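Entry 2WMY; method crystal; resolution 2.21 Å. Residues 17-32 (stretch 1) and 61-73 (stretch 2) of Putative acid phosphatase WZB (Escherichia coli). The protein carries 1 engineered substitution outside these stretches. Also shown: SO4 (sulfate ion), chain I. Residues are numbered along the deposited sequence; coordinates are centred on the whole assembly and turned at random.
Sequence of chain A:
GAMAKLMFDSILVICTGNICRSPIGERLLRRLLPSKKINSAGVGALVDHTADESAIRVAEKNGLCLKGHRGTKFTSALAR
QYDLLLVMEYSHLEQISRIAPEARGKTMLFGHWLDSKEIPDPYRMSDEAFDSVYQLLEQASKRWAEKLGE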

ATOM      1  N   GLY A  17       2.290   0.808  -9.321  1.00 16.15           N
ATOM      2  CA  GLY A  17       1.383   1.637 -10.087  1.00 12.95           C
ATOM      3  C   GLY A  17       0.537   2.596  -9.267  1.00 10.67           C
ATOM      4  O   GLY A  17       0.019   3.561  -9.814  1.00 13.10           O
ATOM      5  N   ASN A  18       0.403   2.332  -7.967  1.00 11.73           N
ATOM      6  CA  ASN A  18      -0.543   3.054  -7.105  1.00 14.70           C
ATOM      7  C   ASN A  18      -1.966   2.952  -7.661  1.00 14.26           C
ATOM      8  O   ASN A  18      -2.761   3.881  -7.543  1.00 18.57           O
ATOM      9  CB  ASN A  18      -0.114   4.518  -6.894  1.00 15.48           C
ATOM     10  CG  ASN A  18      -0.990   5.268  -5.879  1.00 16.69           C
ATOM     11  OD1 ASN A  18      -1.337   6.422  -6.095  1.00 22.74           O
ATOM     12  ND2 ASN A  18      -1.342   4.619  -4.780  1.00 13.90           N
ATOM     13  N   ILE A  19      -2.286   1.815  -8.276  1.00 15.89           N
ATOM     14  CA  ILE A  19      -3.639   1.586  -8.799  1.00 10.42           C
ATOM     15  C   ILE A  19      -4.229   0.233  -8.375  1.00 15.26           C
ATOM     16  O   ILE A  19      -5.429   0.019  -8.500  1.00 21.00           O
ATOM     17  CB  ILE A  19      -3.699   1.716 -10.335  1.00 16.39           C
ATOM     18  CG1 ILE A  19      -2.865   0.628 -11.006  1.00 20.66           C
ATOM     19  CG2 ILE A  19      -3.236   3.092 -10.782  1.00 20.47           C
ATOM     20  CD1 ILE A  19      -2.944   0.671 -12.524  1.00 29.03           C
ATOM     21  N   CYS A  20      -3.395  -0.671  -7.863  1.00 12.96           N
ATOM     22  CA  CYS A  20      -3.895  -1.942  -7.333  1.00 15.18           C
ATOM     23  C   CYS A  20      -3.664  -2.122  -5.828  1.00 18.46           C
ATOM     24  O   CYS A  20      -4.595  -1.989  -5.042  1.00 21.23           O
ATOM     25  CB  CYS A  20      -3.289  -3.123  -8.090  1.00 20.93           C
ATOM     26  SG  CYS A  20      -3.641  -3.151  -9.857  1.00 19.28           S
ATOM     27  N   ARG A  21      -2.422  -2.407  -5.434  1.00 18.57           N
ATOM     28  CA  ARG A  21      -2.113  -2.778  -4.046  1.00 18.97           C
ATOM     29  C   ARG A  21      -2.205  -1.654  -3.019  1.00 15.03           C
ATOM     30  O   ARG A  21      -2.922  -1.790  -2.029  1.00 14.55           O
ATOM     31  CB  ARG A  21      -0.739  -3.457  -3.945  1.00 11.19           C
ATOM     32  CG  ARG A  21      -0.699  -4.822  -4.619  1.00 15.75           C
ATOM     33  CD  ARG A  21       0.724  -5.290  -4.835  1.00 14.56           C
ATOM     34  NE  ARG A  21       1.388  -4.520  -5.881  1.00 17.65           N
ATOM     35  CZ  ARG A  21       2.637  -4.733  -6.269  1.00 15.28           C
ATOM     36  NH1 ARG A  21       3.335  -5.697  -5.695  1.00 17.36           N
ATOM     37  NH2 ARG A  21       3.179  -4.002  -7.240  1.00 13.17           N
ATOM     38  N   SER A  22      -1.467  -0.563  -3.215  1.00 12.57           N
ATOM     39  CA  SER A  22      -1.480   0.483  -2.185  1.00 11.58           C
ATOM     40  C   SER A  22      -2.865   1.116  -1.957  1.00 11.63           C
ATOM     41  O   SER A  22      -3.249   1.372  -0.812  1.00 16.99           O
ATOM     42  CB  SER A  22      -0.353   1.525  -2.354  1.00 17.44           C
ATOM     43  OG  SER A  22      -0.384   2.208  -3.595  1.00 19.02           O
ATOM     44  N   PRO A  23      -3.646   1.325  -3.025  1.00 16.49           N
ATOM     45  CA  PRO A  23      -4.965   1.908  -2.741  1.00 14.02           C
ATOM     46  C   PRO A  23      -5.780   0.992  -1.833  1.00 14.93           C
ATOM     47  O   PRO A  23      -6.560   1.452  -1.006  1.00 15.81           O
ATOM     48  CB  PRO A  23      -5.629   2.002  -4.120  1.00 10.89           C
ATOM     49  CG  PRO A  23      -4.548   1.788  -5.115  1.00 21.20           C
ATOM     50  CD  PRO A  23      -3.474   0.992  -4.449  1.00 23.50           C
ATOM     51  N   ILE A  24      -5.604  -0.310  -2.006  1.00 20.50           N
ATOM     52  CA  ILE A  24      -6.310  -1.278  -1.180  1.00 21.65           C
ATOM     53  C   ILE A  24      -5.727  -1.316   0.237  1.00 17.23           C
ATOM     54  O   ILE A  24      -6.461  -1.303   1.219  1.00 21.08           O
ATOM     55  CB  ILE A  24      -6.291  -2.667  -1.837  1.00 17.21           C
ATOM     56  CG1 ILE A  24      -7.230  -2.667  -3.048  1.00 16.06           C
ATOM     57  CG2 ILE A  24      -6.685  -3.735  -0.833  1.00 10.85           C
ATOM     58  CD1 ILE A  24      -7.187  -3.958  -3.868  1.00 21.38           C
ATOM     59  N   GLY A  25      -4.402  -1.327   0.333  1.00 17.84           N
ATOM     60  CA  GLY A  25      -3.729  -1.284   1.622  1.00 20.74           C
ATOM     61  C   GLY A  25      -4.071  -0.020   2.387  1.00 19.71           C
ATOM     62  O   GLY A  25      -4.320  -0.064   3.589  1.00 19.23           O
ATOM     63  N   GLU A  26      -4.093   1.110   1.684  1.00 20.45           N
ATOM     64  CA  GLU A  26      -4.445   2.392   2.291  1.00 20.21           C
ATOM     65  C   GLU A  26      -5.824   2.347   2.930  1.00 19.84           C
ATOM     66  O   GLU A  26      -5.991   2.737   4.087  1.00 20.46           O
ATOM     67  CB  GLU A  26      -4.397   3.503   1.247  1.00 19.14           C
ATOM     68  CG  GLU A  26      -5.143   4.771   1.608  1.00 21.74           C
ATOM     69  CD  GLU A  26      -5.301   5.705   0.403  1.00 32.30           C
ATOM     70  OE1 GLU A  26      -4.271   6.163  -0.144  1.00 25.16           O
ATOM     71  OE2 GLU A  26      -6.453   5.973  -0.002  1.00 37.20           O
ATOM     72  N   ARG A  27      -6.810   1.870   2.173  1.00 20.25           N
ATOM     73  CA  ARG A  27      -8.198   1.904   2.627  1.00 24.22           C
ATOM     74  C   ARG A  27      -8.448   0.901   3.756  1.00 22.99           C
ATOM     75  O   ARG A  27      -9.229   1.166   4.671  1.00 23.74           O
ATOM     76  CB  ARG A  27      -9.168   1.669   1.455  1.00 19.12           C
ATOM     77  CG  ARG A  27      -9.076   2.715   0.344  1.00 20.88           C
ATOM     78  CD  ARG A  27      -9.464   4.104   0.832  1.00 19.07           C
ATOM     79  NE  ARG A  27      -9.067   5.140  -0.120  1.00 25.82           N
ATOM     80  CZ  ARG A  27      -9.908   5.781  -0.930  1.00 29.01           C
ATOM     81  NH1 ARG A  27     -11.206   5.510  -0.899  1.00 27.44           N
ATOM     82  NH2 ARG A  27      -9.449   6.700  -1.773  1.00 22.78           N
ATOM     83  N   LEU A  28      -7.784  -0.250   3.685  1.00 15.87           N
ATOM     84  CA  LEU A  28      -7.867  -1.228   4.763  1.00 22.82           C
ATOM     85  C   LEU A  28      -7.341  -0.617   6.066  1.00 25.27           C
ATOM     86  O   LEU A  28      -7.994  -0.695   7.113  1.00 22.34           O
ATOM     87  CB  LEU A  28      -7.098  -2.508   4.397  1.00 24.10           C
ATOM     88  CG  LEU A  28      -7.728  -3.403   3.316  1.00 21.56           C
ATOM     89  CD1 LEU A  28      -6.741  -4.468   2.831  1.00 17.04           C
ATOM     90  CD2 LEU A  28      -9.022  -4.048   3.820  1.00 23.97           C
ATOM     91  N   LEU A  29      -6.171   0.010   5.999  1.00 24.23           N
ATOM     92  CA  LEU A  29      -5.569   0.591   7.197  1.00 23.01           C
ATOM     93  C   LEU A  29      -6.396   1.740   7.772  1.00 29.73           C
ATOM     94  O   LEU A  29      -6.487   1.879   8.991  1.00 33.88           O
ATOM     95  CB  LEU A  29      -4.126   1.038   6.940  1.00 27.51           C
ATOM     96  CG  LEU A  29      -3.075  -0.070   6.831  1.00 20.09           C
ATOM     97  CD1 LEU A  29      -1.732   0.494   6.385  1.00 21.64           C
ATOM     98  CD2 LEU A  29      -2.941  -0.800   8.148  1.00 21.46           C
ATOM     99  N   ARG A  30      -7.000   2.555   6.906  1.00 27.17           N
ATOM    100  CA  ARG A  30      -7.822   3.675   7.377  1.00 28.58           C
ATOM    101  C   ARG A  30      -9.001   3.145   8.176  1.00 32.78           C
ATOM    102  O   ARG A  30      -9.357   3.683   9.219  1.00 37.06           O
ATOM    103  CB  ARG A  30      -8.349   4.512   6.211  1.00 20.87           C
ATOM    104  CG  ARG A  30      -7.324   5.391   5.534  1.00 21.88           C
ATOM    105  CD  ARG A  30      -7.978   6.207   4.432  1.00 24.73           C
ATOM    106  NE  ARG A  30      -7.021   7.058   3.733  1.00 28.14           N
ATOM    107  CZ  ARG A  30      -7.331   7.836   2.702  1.00 29.20           C
ATOM    108  NH1 ARG A  30      -8.577   7.869   2.249  1.00 36.52           N
ATOM    109  NH2 ARG A  30      -6.401   8.583   2.127  1.00 25.95           N
ATOM    110  N   ARG A  31      -9.601   2.086   7.650  1.00 35.14           N
ATOM    111  CA  ARG A  31     -10.680   1.351   8.290  1.00 33.92           C
ATOM    112  C   ARG A  31     -10.323   0.971   9.729  1.00 35.64           C
ATOM    113  O   ARG A  31     -11.151   1.072  10.636  1.00 37.69           O
ATOM    114  CB  ARG A  31     -10.886   0.072   7.490  1.00 31.83           C
ATOM    115  CG  ARG A  31     -12.294  -0.419   7.311  1.00 38.12           C
ATOM    116  CD  ARG A  31     -12.219  -1.802   6.666  1.00 39.40           C
ATOM    117  NE  ARG A  31     -13.387  -2.140   5.867  1.00 50.87           N
ATOM    118  CZ  ARG A  31     -13.563  -3.320   5.279  1.00 55.09           C
ATOM    119  NH1 ARG A  31     -12.644  -4.268   5.414  1.00 41.81           N
ATOM    120  NH2 ARG A  31     -14.655  -3.553   4.562  1.00 61.51           N
ATOM    121  N   LEU A  32      -9.087   0.518   9.923  1.00 29.73           N
ATOM    122  CA  LEU A  32      -8.641  -0.023  11.205  1.00 27.07           C
ATOM    123  C   LEU A  32      -8.073   1.044  12.139  1.00 33.63           C
ATOM    124  O   LEU A  32      -8.172   0.930  13.362  1.00 37.10           O
ATOM    125  CB  LEU A  32      -7.595  -1.119  10.980  1.00 25.62           C
ATOM    126  CG  LEU A  32      -8.088  -2.391  10.294  1.00 28.50           C
ATOM    127  CD1 LEU A  32      -6.919  -3.170   9.718  1.00 35.26           C
ATOM    128  CD2 LEU A  32      -8.889  -3.249  11.272  1.00 31.71           C
TER
HETATM  129  S   SO4 I1148       0.066  -1.945  -8.578  1.00 28.39           S
HETATM  130  O1  SO4 I1148      -0.638  -0.656  -8.530  1.00 27.14           O
HETATM  131  O2  SO4 I1148      -0.210  -2.591  -9.866  1.00 26.20           O
HETATM  132  O3  SO4 I1148       1.521  -1.787  -8.430  1.00 22.85           O
HETATM  133  O4  SO4 I1148      -0.414  -2.767  -7.462  1.00 22.95           O
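Stretch 2, residues 61-73: KNGLCLKGHRGTK

Stretch 2 contains no regular helix or strand, so it has no axis from which a crossing angle to the 21-32 helix could be measured. Its direction follows from the contacts instead. Asn62 and Gly63 lie near Arg31, Leu64 near Ile24, Arg27 and Leu28, Leu66 near Pro23 and Ile24, and Gly71 near Asn18; the chain therefore runs antiparallel to stretch 1, from the later helical turns back to the loop before the helix. The CA atoms of Pro23 and Leu66 are 6.8 Å apart, and those of Asn18 and Gly71 5.3 Å, so the backbones draw together toward the loop. Between these points the path bends through a type II beta turn from Leu66 to His69, with Gly68 at phi 92°, where a CB would be jammed against the preceding carbonyl oxygen. Together the stretches bury 721 Å².

The apolar contacts centre on two leucines. Leu64 (chi1 t, chi2 p) points toward the helix and places CD2 3.8 Å from Leu28 CD2 and 4.2 Å from Ile24 CG2, while its CD1 lies 3.8 Å from Arg27 CB. The CA-to-CB bond of Leu66 points sideways, but the end of its side chain comes nearer, with CD2 3.8 Å from Ile24 CG1. Next along the helix, Pro23 covers one face of the His69 ring: Pro23 CB is 3.8 Å from the ring centroid and only 13° off the normal, a CH-pi contact.

Hydrogen bonds fix the loop end. At the ring edge, His69 NE2 donates to Asn18 O at 2.6 Å with an N-H...O angle of 151°. The Asn18 side chain serves both stretches: OD1 accepts from Thr72 N at 2.6 Å (140°), and ND2 donates to Ser22 OG at 2.9 Å, tying the loop to the start of the helix.

Two arginines meet backbone carbonyls. Arg27 NH1 donates to Lys67 O at 3.0 Å (163°) and, weakly, to Cys65 O at 3.3 Å (132°). Its NE makes a salt bridge with Glu26 OE2 at 2.7 Å, which holds the guanidinium from the helix side. Farther along, Arg31 NH2 makes a weak bond to Gly63 O at 3.2 Å (121°), while Leu64 CD1 lies over one face of that guanidinium, 4.0 Å from Arg31 NE.

Water extends this polar network. Water 2 donates to Glu26 OE2 at 2.6 Å, accepts from Arg27 NH2 at 2.8 Å and hydrogen-bonds His69 ND1 at 3.1 Å, bridging the stretches.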

ATOM      1  N   LYS A  61     -16.440  -6.325  -3.752  1.00 38.03           N
ATOM      2  CA  LYS A  61     -16.823  -7.697  -3.434  1.00 41.31           C
ATOM      3  C   LYS A  61     -16.605  -8.002  -1.954  1.00 40.50           C
ATOM      4  O   LYS A  61     -17.368  -8.762  -1.354  1.00 47.58           O
ATOM      5  CB  LYS A  61     -16.028  -8.666  -4.306  1.00 47.28           C
ATOM      6  CG  LYS A  61     -16.183 -10.133  -3.971  1.00 51.33           C
ATOM      7  CD  LYS A  61     -15.526 -10.965  -5.060  1.00 50.16           C
ATOM      8  CE  LYS A  61     -14.958 -12.259  -4.519  1.00 47.93           C
ATOM      9  NZ  LYS A  61     -14.131 -12.935  -5.553  1.00 49.18           N
ATOM     10  N   ASN A  62     -15.573  -7.397  -1.372  1.00 30.74           N
ATOM     11  CA  ASN A  62     -15.288  -7.543   0.057  1.00 30.90           C
ATOM     12  C   ASN A  62     -15.760  -6.360   0.918  1.00 34.91           C
ATOM     13  O   ASN A  62     -15.356  -6.222   2.071  1.00 33.61           O
ATOM     14  CB  ASN A  62     -13.793  -7.790   0.289  1.00 27.66           C
ATOM     15  CG  ASN A  62     -13.358  -9.198  -0.104  1.00 30.50           C
ATOM     16  OD1 ASN A  62     -13.313 -10.107   0.729  1.00 33.96           O
ATOM     17  ND2 ASN A  62     -13.042  -9.383  -1.375  1.00 23.38           N
ATOM     18  N   GLY A  63     -16.607  -5.506   0.353  1.00 33.43           N
ATOM     19  CA  GLY A  63     -17.198  -4.414   1.107  1.00 34.80           C
ATOM     20  C   GLY A  63     -16.259  -3.249   1.347  1.00 38.35           C
ATOM     21  O   GLY A  63     -16.492  -2.427   2.237  1.00 32.93           O
ATOM     22  N   LEU A  64     -15.197  -3.174   0.547  1.00 28.06           N
ATOM     23  CA  LEU A  64     -14.213  -2.106   0.688  1.00 27.17           C
ATOM     24  C   LEU A  64     -14.341  -1.085  -0.440  1.00 28.72           C
ATOM     25  O   LEU A  64     -14.443  -1.455  -1.609  1.00 29.60           O
ATOM     26  CB  LEU A  64     -12.792  -2.679   0.723  1.00 21.33           C
ATOM     27  CG  LEU A  64     -11.704  -1.625   0.946  1.00 26.54           C
ATOM     28  CD1 LEU A  64     -11.842  -0.953   2.335  1.00 23.12           C
ATOM     29  CD2 LEU A  64     -10.309  -2.212   0.741  1.00 19.11           C
ATOM     30  N   CYS A  65     -14.315   0.198  -0.088  1.00 27.69           N
ATOM     31  CA  CYS A  65     -14.496   1.271  -1.071  1.00 25.00           C
ATOM     32  C   CYS A  65     -13.180   1.943  -1.467  1.00 30.28           C
ATOM     33  O   CYS A  65     -12.443   2.449  -0.615  1.00 29.27           O
ATOM     34  CB  CYS A  65     -15.492   2.318  -0.553  1.00 26.69           C
ATOM     35  SG  CYS A  65     -15.746   3.762  -1.657  1.00 46.76           S
ATOM     36  N   LEU A  66     -12.904   1.948  -2.768  1.00 32.55           N
ATOM     37  CA  LEU A  66     -11.704   2.574  -3.322  1.00 29.72           C
ATOM     38  C   LEU A  66     -12.010   3.915  -3.982  1.00 33.45           C
ATOM     39  O   LEU A  66     -11.152   4.521  -4.623  1.00 36.30           O
ATOM     40  CB  LEU A  66     -11.053   1.642  -4.344  1.00 31.09           C
ATOM     41  CG  LEU A  66      -9.871   0.786  -3.884  1.00 34.63           C
ATOM     42  CD1 LEU A  66     -10.074   0.227  -2.485  1.00 28.78           C
ATOM     43  CD2 LEU A  66      -9.594  -0.323  -4.895  1.00 28.39           C
ATOM     44  N   LYS A  67     -13.233   4.393  -3.818  1.00 36.37           N
ATOM     45  CA  LYS A  67     -13.666   5.552  -4.581  1.00 44.24           C
ATOM     46  C   LYS A  67     -12.929   6.826  -4.189  1.00 43.07           C
ATOM     47  O   LYS A  67     -12.596   7.035  -3.025  1.00 48.30           O
ATOM     48  CB  LYS A  67     -15.186   5.720  -4.502  1.00 50.54           C
ATOM     49  CG  LYS A  67     -15.942   4.650  -5.280  1.00 51.71           C
ATOM     50  CD  LYS A  67     -17.445   4.741  -5.066  1.00 53.16           C
ATOM     51  CE  LYS A  67     -18.183   3.849  -6.044  1.00 53.28           C
ATOM     52  NZ  LYS A  67     -19.585   4.300  -6.257  1.00 59.83           N
ATOM     53  N   GLY A  68     -12.659   7.665  -5.181  1.00 36.17           N
ATOM     54  CA  GLY A  68     -11.956   8.910  -4.953  1.00 30.19           C
ATOM     55  C   GLY A  68     -10.456   8.784  -5.118  1.00 33.32           C
ATOM     56  O   GLY A  68      -9.733   9.771  -4.998  1.00 37.56           O
ATOM     57  N   HIS A  69      -9.981   7.574  -5.400  1.00 21.77           N
ATOM     58  CA  HIS A  69      -8.547   7.351  -5.477  1.00 27.28           C
ATOM     59  C   HIS A  69      -7.929   8.002  -6.703  1.00 28.78           C
ATOM     60  O   HIS A  69      -8.561   8.103  -7.746  1.00 27.12           O
ATOM     61  CB  HIS A  69      -8.210   5.864  -5.483  1.00 24.60           C
ATOM     62  CG  HIS A  69      -6.759   5.597  -5.714  1.00 21.16           C
ATOM     63  ND1 HIS A  69      -5.814   5.743  -4.724  1.00 14.14           N
ATOM     64  CD2 HIS A  69      -6.084   5.232  -6.831  1.00 17.33           C
ATOM     65  CE1 HIS A  69      -4.621   5.463  -5.215  1.00 19.29           C
ATOM     66  NE2 HIS A  69      -4.758   5.149  -6.491  1.00 25.04           N
ATOM     67  N   ARG A  70      -6.674   8.411  -6.571  1.00 25.10           N
ATOM     68  CA  ARG A  70      -5.955   9.065  -7.654  1.00 23.79           C
ATOM     69  C   ARG A  70      -4.503   8.593  -7.655  1.00 22.84           C
ATOM     70  O   ARG A  70      -3.799   8.751  -6.660  1.00 27.38           O
ATOM     71  CB  ARG A  70      -6.021  10.579  -7.451  1.00 30.68           C
ATOM     72  CG  ARG A  70      -5.057  11.381  -8.291  1.00 31.05           C
ATOM     73  CD  ARG A  70      -5.124  12.854  -7.921  1.00 27.43           C
ATOM     74  NE  ARG A  70      -6.487  13.364  -7.997  1.00 28.73           N
ATOM     75  CZ  ARG A  70      -7.049  13.834  -9.106  1.00 32.99           C
ATOM     76  NH1 ARG A  70      -8.305  14.273  -9.083  1.00 32.28           N
ATOM     77  NH2 ARG A  70      -6.358  13.864 -10.240  1.00 31.24           N
ATOM     78  N   GLY A  71      -4.053   8.009  -8.760  1.00 16.12           N
ATOM     79  CA  GLY A  71      -2.683   7.526  -8.844  1.00 14.69           C
ATOM     80  C   GLY A  71      -1.687   8.636  -8.540  1.00 20.74           C
ATOM     81  O   GLY A  71      -1.780   9.721  -9.104  1.00 18.43           O
ATOM     82  N   THR A  72      -0.736   8.359  -7.652  1.00 19.39           N
ATOM     83  CA  THR A  72       0.208   9.367  -7.172  1.00 23.51           C
ATOM     84  C   THR A  72       1.638   8.850  -7.204  1.00 22.30           C
ATOM     85  O   THR A  72       1.911   7.718  -6.804  1.00 26.10           O
ATOM     86  CB  THR A  72      -0.118   9.786  -5.730  1.00 21.62           C
ATOM     87  OG1 THR A  72      -1.452  10.306  -5.667  1.00 16.27           O
ATOM     88  CG2 THR A  72       0.872  10.833  -5.216  1.00 20.35           C
ATOM     89  N   LYS A  73       2.549   9.689  -7.684  1.00 19.11           N
ATOM     90  CA  LYS A  73       3.953   9.313  -7.819  1.00 24.72           C
ATOM     91  C   LYS A  73       4.672   9.432  -6.487  1.00 26.45           C
ATOM     92  O   LYS A  73       4.552  10.452  -5.812  1.00 24.73           O
ATOM     93  CB  LYS A  73       4.640  10.214  -8.850  1.00 23.38           C
ATOM     94  CG  LYS A  73       6.126   9.960  -9.025  1.00 24.39           C
ATOM     95  CD  LYS A  73       6.381   8.583  -9.608  1.00 36.07           C
ATOM     96  CE  LYS A  73       7.851   8.397  -9.972  1.00 48.31           C
ATOM     97  NZ  LYS A  73       8.265   9.252 -11.122  1.00 49.21           N
TER
HETATM   98  O   HOH W   1      -2.468   8.092  -4.027  1.00 36.01           O
HETATM   99  O   HOH W   2      -6.710   7.320  -2.218  1.00 27.13           O
HETATM  100  O   HOH W   3     -12.651  -6.765   4.133  1.00 35.76           O